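Local coordinates for glycosyl hydrolase family 2, TIM barrel domain protein (Faecalibacterium prausnitzii A2-165, PDB 6ED2) that probably hydrolyses beta-glucuronides, as a gut-bacterial beta-glucuronidase of glycosyl hydrolase family 2, at residues G543-P548 and S553-N558. Numbering follows the deposited sequence.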
ATOM      1  N   GLY A 543      -5.189   3.978  -2.661  1.00 35.43           N
ATOM      2  CA  GLY A 543      -4.714   4.375  -1.353  1.00 28.26           C
ATOM      3  C   GLY A 543      -3.835   5.603  -1.305  1.00 38.36           C
ATOM      4  O   GLY A 543      -3.494   6.061  -0.199  1.00 40.50           O
ATOM      5  N   ALA A 544      -3.440   6.151  -2.455  1.00 33.44           N
ATOM      6  CA  ALA A 544      -2.633   7.369  -2.485  1.00 34.14           C
ATOM      7  C   ALA A 544      -3.562   8.558  -2.265  1.00 30.38           C
ATOM      8  O   ALA A 544      -4.295   8.974  -3.163  1.00 31.39           O
ATOM      9  CB  ALA A 544      -1.870   7.484  -3.802  1.00 29.26           C
ATOM     10  N   HIS A 545      -3.558   9.097  -1.061  1.00 29.25           N
ATOM     11  CA  HIS A 545      -4.366  10.256  -0.739  1.00 28.87           C
ATOM     12  C   HIS A 545      -3.448  11.423  -0.410  1.00 24.81           C
ATOM     13  O   HIS A 545      -2.422  11.254   0.255  1.00 28.66           O
ATOM     14  CB  HIS A 545      -5.312   9.964   0.442  1.00 26.72           C
ATOM     15  CG  HIS A 545      -6.572   9.245   0.050  1.00 36.60           C
ATOM     16  ND1 HIS A 545      -7.734   9.911  -0.291  1.00 30.16           N
ATOM     17  CD2 HIS A 545      -6.854   7.920  -0.050  1.00 29.63           C
ATOM     18  CE1 HIS A 545      -8.674   9.031  -0.590  1.00 33.10           C
ATOM     19  NE2 HIS A 545      -8.169   7.815  -0.456  1.00 38.03           N
ATOM     20  N   LYS A 546      -3.825  12.611  -0.860  1.00 22.22           N
ATOM     21  CA  LYS A 546      -3.081  13.787  -0.453  1.00 30.20           C
ATOM     22  C   LYS A 546      -4.020  14.979  -0.459  1.00 27.91           C
ATOM     23  O   LYS A 546      -4.852  15.122  -1.357  1.00 27.53           O
ATOM     24  CB  LYS A 546      -1.865  14.041  -1.357  1.00 27.01           C
ATOM     25  CG  LYS A 546      -0.906  15.038  -0.740  1.00 32.22           C
ATOM     26  CD  LYS A 546       0.513  14.499  -0.611  1.00 34.26           C
ATOM     27  CE  LYS A 546       1.452  15.630  -0.206  1.00 33.78           C
ATOM     28  NZ  LYS A 546       2.866  15.393  -0.527  1.00 33.66           N
ATOM     29  N   LEU A 547      -3.892  15.818   0.559  1.00 26.35           N
ATOM     30  CA  LEU A 547      -4.719  17.012   0.697  1.00 27.02           C
ATOM     31  C   LEU A 547      -3.804  18.202   0.962  1.00 26.57           C
ATOM     32  O   LEU A 547      -3.174  18.272   2.040  1.00 26.69           O
ATOM     33  CB  LEU A 547      -5.740  16.820   1.821  1.00 27.41           C
ATOM     34  CG  LEU A 547      -6.624  18.013   2.177  1.00 24.22           C
ATOM     35  CD1 LEU A 547      -7.686  18.231   1.112  1.00 23.09           C
ATOM     36  CD2 LEU A 547      -7.253  17.765   3.528  1.00 27.15           C
ATOM     37  N   PRO A 548      -3.672  19.143   0.024  1.00 29.46           N
ATOM     38  CA  PRO A 548      -4.326  19.157  -1.290  1.00 26.46           C
ATOM     39  C   PRO A 548      -3.672  18.170  -2.268  1.00 30.03           C
ATOM     40  O   PRO A 548      -2.648  17.568  -1.937  1.00 24.31           O
ATOM     41  CB  PRO A 548      -4.142  20.594  -1.743  1.00 24.46           C
ATOM     42  CG  PRO A 548      -2.826  20.987  -1.135  1.00 29.72           C
ATOM     43  CD  PRO A 548      -2.758  20.285   0.202  1.00 26.09           C
ATOM     44  N   SER A 553      -2.525  10.968  -6.997  1.00 28.84           N
ATOM     45  CA  SER A 553      -3.392  10.772  -5.835  1.00 27.78           C
ATOM     46  C   SER A 553      -4.858  10.595  -6.234  1.00 28.97           C
ATOM     47  O   SER A 553      -5.304  11.033  -7.304  1.00 27.41           O
ATOM     48  CB  SER A 553      -3.301  11.960  -4.878  1.00 25.47           C
ATOM     49  OG  SER A 553      -3.976  13.072  -5.457  1.00 26.98           O
ATOM     50  N   ALA A 554      -5.619   9.975  -5.322  1.00 27.59           N
ATOM     51  CA  ALA A 554      -7.062   9.834  -5.520  1.00 29.43           C
ATOM     52  C   ALA A 554      -7.725  11.193  -5.678  1.00 29.39           C
ATOM     53  O   ALA A 554      -8.620  11.364  -6.519  1.00 27.97           O
ATOM     54  CB  ALA A 554      -7.691   9.077  -4.348  1.00 27.44           C
ATOM     55  N   GLU A 555      -7.289  12.173  -4.880  1.00 24.93           N
ATOM     56  CA  GLU A 555      -7.848  13.515  -4.946  1.00 24.06           C
ATOM     57  C   GLU A 555      -7.655  14.125  -6.326  1.00 27.56           C
ATOM     58  O   GLU A 555      -8.579  14.725  -6.884  1.00 28.53           O
ATOM     59  CB  GLU A 555      -7.195  14.406  -3.891  1.00 26.07           C
ATOM     60  CG  GLU A 555      -7.769  14.222  -2.498  1.00 31.12           C
ATOM     61  CD  GLU A 555      -7.284  12.941  -1.829  1.00 32.71           C
ATOM     62  OE1 GLU A 555      -6.306  12.316  -2.332  1.00 30.71           O
ATOM     63  OE2 GLU A 555      -7.884  12.574  -0.789  1.00 35.15           O
ATOM     64  N   TYR A 556      -6.439  14.020  -6.869  1.00 30.27           N
ATOM     65  CA  TYR A 556      -6.182  14.587  -8.179  1.00 25.85           C
ATOM     66  C   TYR A 556      -7.095  13.949  -9.217  1.00 25.68           C
ATOM     67  O   TYR A 556      -7.750  14.651  -9.996  1.00 28.89           O
ATOM     68  CB  TYR A 556      -4.706  14.416  -8.560  1.00 26.92           C
ATOM     69  CG  TYR A 556      -4.357  15.255  -9.768  1.00 31.91           C
ATOM     70  CD1 TYR A 556      -4.063  16.611  -9.632  1.00 31.91           C
ATOM     71  CD2 TYR A 556      -4.403  14.715 -11.054  1.00 27.97           C
ATOM     72  CE1 TYR A 556      -3.784  17.393 -10.733  1.00 35.42           C
ATOM     73  CE2 TYR A 556      -4.123  15.483 -12.158  1.00 29.11           C
ATOM     74  CZ  TYR A 556      -3.814  16.825 -11.998  1.00 37.42           C
ATOM     75  OH  TYR A 556      -3.546  17.605 -13.099  1.00 32.31           O
ATOM     76  N   GLN A 557      -7.173  12.617  -9.223  1.00 27.29           N
ATOM     77  CA  GLN A 557      -8.038  11.930 -10.182  1.00 25.19           C
ATOM     78  C   GLN A 557      -9.468  12.444 -10.089  1.00 26.22           C
ATOM     79  O   GLN A 557     -10.080  12.788 -11.110  1.00 28.56           O
ATOM     80  CB  GLN A 557      -7.975  10.414  -9.965  1.00 25.09           C
ATOM     81  CG  GLN A 557      -9.064   9.617 -10.688  1.00 27.10           C
ATOM     82  CD  GLN A 557      -8.782   9.416 -12.176  1.00 28.03           C
ATOM     83  OE1 GLN A 557      -8.130  10.245 -12.815  1.00 30.55           O
ATOM     84  NE2 GLN A 557      -9.264   8.303 -12.730  1.00 24.75           N
ATOM     85  N   ASN A 558     -10.006  12.549  -8.868  1.00 28.94           N
ATOM     86  CA  ASN A 558     -11.367  13.067  -8.719  1.00 29.49           C
ATOM     87  C   ASN A 558     -11.481  14.510  -9.208  1.00 31.89           C
ATOM     88  O   ASN A 558     -12.491  14.885  -9.821  1.00 26.27           O
ATOM     89  CB  ASN A 558     -11.829  12.960  -7.264  1.00 33.69           C
ATOM     90  CG  ASN A 558     -12.474  11.592  -6.940  1.00 47.87           C
ATOM     91  OD1 ASN A 558     -12.345  10.608  -7.694  1.00 38.53           O
ATOM     92  ND2 ASN A 558     -13.170  11.532  -5.808  1.00 48.01           N
TER
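Three hydrogen bonds tie E555 and A554 to the loop at A544-K546, and two of them end on one carboxylate. E555 OE2 accepts a hydrogen bond from H545 ND1 at 2.7 Å, on the syn side of the carboxylate and close to the ring plane; the two planes are turned 70° apart, so ring and carboxylate cross rather than lie flat together. E555 OE1 accepts from K546 N at 2.9 Å, from well above the carboxylate plane. A bend at chi2 (76°) turns the E555 carboxylate back over the loop backbone, which brings both oxygens within range of these donors. The third bond is purely backbone: A554 N to A544 O, 2.7 Å and almost straight at 174°.

That amide belongs to the first turn of helix 554-570, which follows the loop after strand 531-535 in the TIM-barrel domain. S553 is the N-cap: OG, set between the backbone N and the carbonyl carbon, accepts from Y556 N at 3.0 Å and is also hydrogen-bonded to V550 O, while A544 O takes up the A554 amide, another N-H of the helix start. Nonpolar packing is modest, with A554 CB over one face of the H545 imidazole, 4.1 Å from its centroid, as a CH-pi contact.

With only an alanine methyl at E555, H545 ND1 and K546 N would probably lose the carboxylate that accepts from both, and the imidazole the bond that fixes its rotation, leaving A554 CB on one face. The contact also lies at subunit boundaries: E555 OE2 is hydrogen-bonded to Y613 of a second subunit, and K546 NZ forms a salt bridge with D595 of a third.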